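Local structure of alpha-1,6-mannanase (Bacteroides thetaiotaomicron, 4V1S) at residues Arg356-Trp361 / Arg375-Ala380. The protein probably hydrolyses alpha-1,6-mannosidic linkages in mannans, as a glycoside hydrolase of family GH76. Numbering follows the deposited sequence. Where two conformers were deposited one is given.
Sequences RYPEHW and RFSTVA
Segment 356-361, extended through Pro358 and turning at Glu359, runs past the start of helix 374-394, with Tyr357 CA 5.3 Å from Ser377 CA and Glu359 next to Phe376. Ala380 sets its methyl over one face of the Tyr357 ring. This is a CH-pi contact, with Ala380 CB 3.9 Å from the centroid of the Tyr357 ring and almost on the ring normal (6° off). Ser377 OG meets the same ring at its edge, in plane, 3.4 Å from Tyr357 CD1. The tyrosine hydroxyl points beyond the contact and hydrogen-bonds Tyr384, further along the same helix.

Phe376 lies against the backbone of the loop and the start of the Glu359 side chain. Glu359 CB makes a second CH-pi contact, over the face of the Phe376 ring and 3.8 Å from its centroid, and Tyr357 O sits at the edge of that ring. With chi1 at 177° Glu359 turns its chain away from its own backbone N, and the extended chain brings the carboxylate to the CZ end of the Phe376 ring, Glu359 OE1 3.8 Å from Phe376 CZ. The carboxylate and ring planes are 23° apart.

The structure is largely alpha-helical, in keeping with the (alpha/alpha)6 barrel of family GH76. Here the connection from helix 334-350 folds back onto the final helix. Trp361 packs on Ile346 of helix 334-350 and Phe317 of helix 313-330, and Trp361 CZ2 lies 4.0 Å from Val379 CG1.

Between the two segments, three waters bridge polar groups. One accepts from Trp361 NE1 and donates to both Pro358 O and Phe376 O. Another joins Tyr357 N to Ser377 OG. A third bridges Glu359 OE2 and Arg375 NH2. Glu359 OE2 and Arg375 NH2 are 4.2 Å apart; no N-H is aimed at the oxygen, so the charges probably attract only at a distance. Tyr314 hydrogen-bonds Glu359 OE2, while Asp373 forms a salt bridge with Arg375.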
loop_
_atom_site.group_PDB
_atom_site.type_symbol
_atom_site.label_atom_id
_atom_site.label_comp_id
_atom_site.label_asym_id
_atom_site.label_seq_id
_atom_site.Cartn_x
_atom_site.Cartn_y
_atom_site.Cartn_z
ATOM N N ARG A 356 -0.047 4.517 -20.652
ATOM C CA ARG A 356 0.597 5.015 -19.431
ATOM C C ARG A 356 -0.362 5.774 -18.530
ATOM O O ARG A 356 -1.441 6.208 -18.959
ATOM C CB ARG A 356 1.807 5.870 -19.770
ATOM C CG ARG A 356 2.784 5.098 -20.646
ATOM C CD ARG A 356 4.054 5.864 -20.790
ATOM N NE ARG A 356 5.007 5.144 -21.619
ATOM C CZ ARG A 356 5.420 5.543 -22.797
ATOM N NH1 ARG A 356 4.946 6.657 -23.352
ATOM N NH2 ARG A 356 6.298 4.814 -23.464
ATOM N N TYR A 357 0.043 5.907 -17.266
ATOM C CA TYR A 357 -0.793 6.513 -16.229
ATOM C C TYR A 357 -0.115 7.704 -15.574
ATOM O O TYR A 357 1.112 7.706 -15.365
ATOM C CB TYR A 357 -1.178 5.461 -15.168
ATOM C CG TYR A 357 -2.118 4.460 -15.777
ATOM C CD1 TYR A 357 -1.642 3.351 -16.490
ATOM C CD2 TYR A 357 -3.493 4.669 -15.730
ATOM C CE1 TYR A 357 -2.527 2.476 -17.115
ATOM C CE2 TYR A 357 -4.381 3.783 -16.332
ATOM C CZ TYR A 357 -3.895 2.709 -17.048
ATOM O OH TYR A 357 -4.801 1.862 -17.665
ATOM N N PRO A 358 -0.914 8.726 -15.239
ATOM C CA PRO A 358 -0.404 9.903 -14.580
ATOM C C PRO A 358 -0.184 9.695 -13.080
ATOM O O PRO A 358 -0.691 8.744 -12.469
ATOM C CB PRO A 358 -1.514 10.913 -14.815
ATOM C CG PRO A 358 -2.760 10.073 -14.712
ATOM C CD PRO A 358 -2.374 8.802 -15.431
ATOM N N GLU A 359 0.529 10.629 -12.482
ATOM C CA GLU A 359 0.771 10.594 -11.049
ATOM C C GLU A 359 -0.514 10.755 -10.219
ATOM O O GLU A 359 -0.717 10.022 -9.233
ATOM C CB GLU A 359 1.739 11.697 -10.669
ATOM C CG GLU A 359 2.024 11.803 -9.191
ATOM C CD GLU A 359 3.266 12.608 -8.861
ATOM O OE1 GLU A 359 3.785 13.363 -9.721
ATOM O OE2 GLU A 359 3.724 12.528 -7.707
ATOM N N HIS A 360 -1.374 11.673 -10.652
ATOM C CA HIS A 360 -2.552 12.085 -9.870
ATOM C C HIS A 360 -3.831 11.521 -10.513
ATOM O O HIS A 360 -3.909 11.376 -11.740
ATOM C CB HIS A 360 -2.553 13.617 -9.788
ATOM C CG HIS A 360 -3.463 14.200 -8.745
ATOM N ND1 HIS A 360 -3.030 14.590 -7.491
ATOM C CD2 HIS A 360 -4.778 14.522 -8.803
ATOM C CE1 HIS A 360 -4.045 15.106 -6.825
ATOM N NE2 HIS A 360 -5.116 15.071 -7.605
ATOM N N TRP A 361 -4.818 11.156 -9.683
ATOM C CA TRP A 361 -6.036 10.522 -10.174
ATOM C C TRP A 361 -7.250 11.444 -10.280
ATOM O O TRP A 361 -8.352 10.996 -10.581
ATOM C CB TRP A 361 -6.381 9.318 -9.306
ATOM C CG TRP A 361 -5.545 8.080 -9.537
ATOM C CD1 TRP A 361 -4.485 7.918 -10.386
ATOM C CD2 TRP A 361 -5.709 6.839 -8.859
ATOM N NE1 TRP A 361 -4.005 6.630 -10.311
ATOM C CE2 TRP A 361 -4.732 5.948 -9.362
ATOM C CE3 TRP A 361 -6.578 6.396 -7.855
ATOM C CZ2 TRP A 361 -4.607 4.641 -8.889
ATOM C CZ3 TRP A 361 -6.455 5.095 -7.376
ATOM C CH2 TRP A 361 -5.468 4.216 -7.915
ATOM N N ARG A 375 5.895 3.779 -9.985
ATOM C CA ARG A 375 4.694 3.629 -9.186
ATOM C C ARG A 375 3.429 4.021 -9.895
ATOM O O ARG A 375 2.342 3.538 -9.504
ATOM C CB ARG A 375 4.761 4.153 -7.753
ATOM C CG ARG A 375 5.146 5.524 -7.660
ATOM C CD ARG A 375 5.798 5.962 -6.334
ATOM N NE ARG A 375 6.146 7.246 -6.896
ATOM C CZ ARG A 375 6.187 8.418 -6.327
ATOM N NH1 ARG A 375 5.989 8.578 -5.033
ATOM N NH2 ARG A 375 6.469 9.458 -7.122
ATOM N N PHE A 376 3.521 4.874 -10.924
ATOM C CA PHE A 376 2.291 5.420 -11.498
ATOM C C PHE A 376 1.440 4.314 -12.168
ATOM O O PHE A 376 0.211 4.285 -12.043
ATOM C CB PHE A 376 2.550 6.518 -12.528
ATOM C CG PHE A 376 3.329 7.727 -12.041
ATOM C CD1 PHE A 376 3.690 7.926 -10.706
ATOM C CD2 PHE A 376 3.682 8.715 -12.980
ATOM C CE1 PHE A 376 4.414 9.038 -10.327
ATOM C CE2 PHE A 376 4.402 9.837 -12.599
ATOM C CZ PHE A 376 4.777 10.002 -11.267
ATOM N N SER A 377 2.081 3.431 -12.931
ATOM C CA SER A 377 1.334 2.404 -13.638
ATOM C C SER A 377 1.202 1.144 -12.801
ATOM O O SER A 377 0.231 0.413 -12.963
ATOM C CB SER A 377 1.940 2.064 -14.995
ATOM O OG SER A 377 1.711 3.121 -15.915
ATOM N N THR A 378 2.140 0.892 -11.884
ATOM C CA THR A 378 2.031 -0.336 -11.105
ATOM C C THR A 378 0.811 -0.276 -10.138
ATOM O O THR A 378 0.165 -1.308 -9.905
ATOM C CB THR A 378 3.312 -0.635 -10.341
ATOM O OG1 THR A 378 3.648 0.446 -9.473
ATOM C CG2 THR A 378 4.477 -0.979 -11.303
ATOM N N VAL A 379 0.503 0.902 -9.571
ATOM C CA VAL A 379 -0.686 1.000 -8.729
ATOM C C VAL A 379 -1.946 0.751 -9.558
ATOM O O VAL A 379 -2.876 0.150 -9.081
ATOM C CB VAL A 379 -0.737 2.293 -7.944
ATOM C CG1 VAL A 379 -0.796 3.519 -8.847
ATOM C CG2 VAL A 379 -1.880 2.283 -6.964
ATOM N N ALA A 380 -1.968 1.215 -10.812
ATOM C CA ALA A 380 -3.109 0.938 -11.688
ATOM C C ALA A 380 -3.260 -0.560 -11.957
ATOM O O ALA A 380 -4.340 -1.095 -11.860
ATOM C CB ALA A 380 -2.998 1.713 -12.981
HETATM O O HOH W 1 2.737 5.503 -16.179
HETATM O O HOH W 2 -1.271 6.400 -11.154
HETATM O O HOH W 3 6.557 12.484 -7.080
#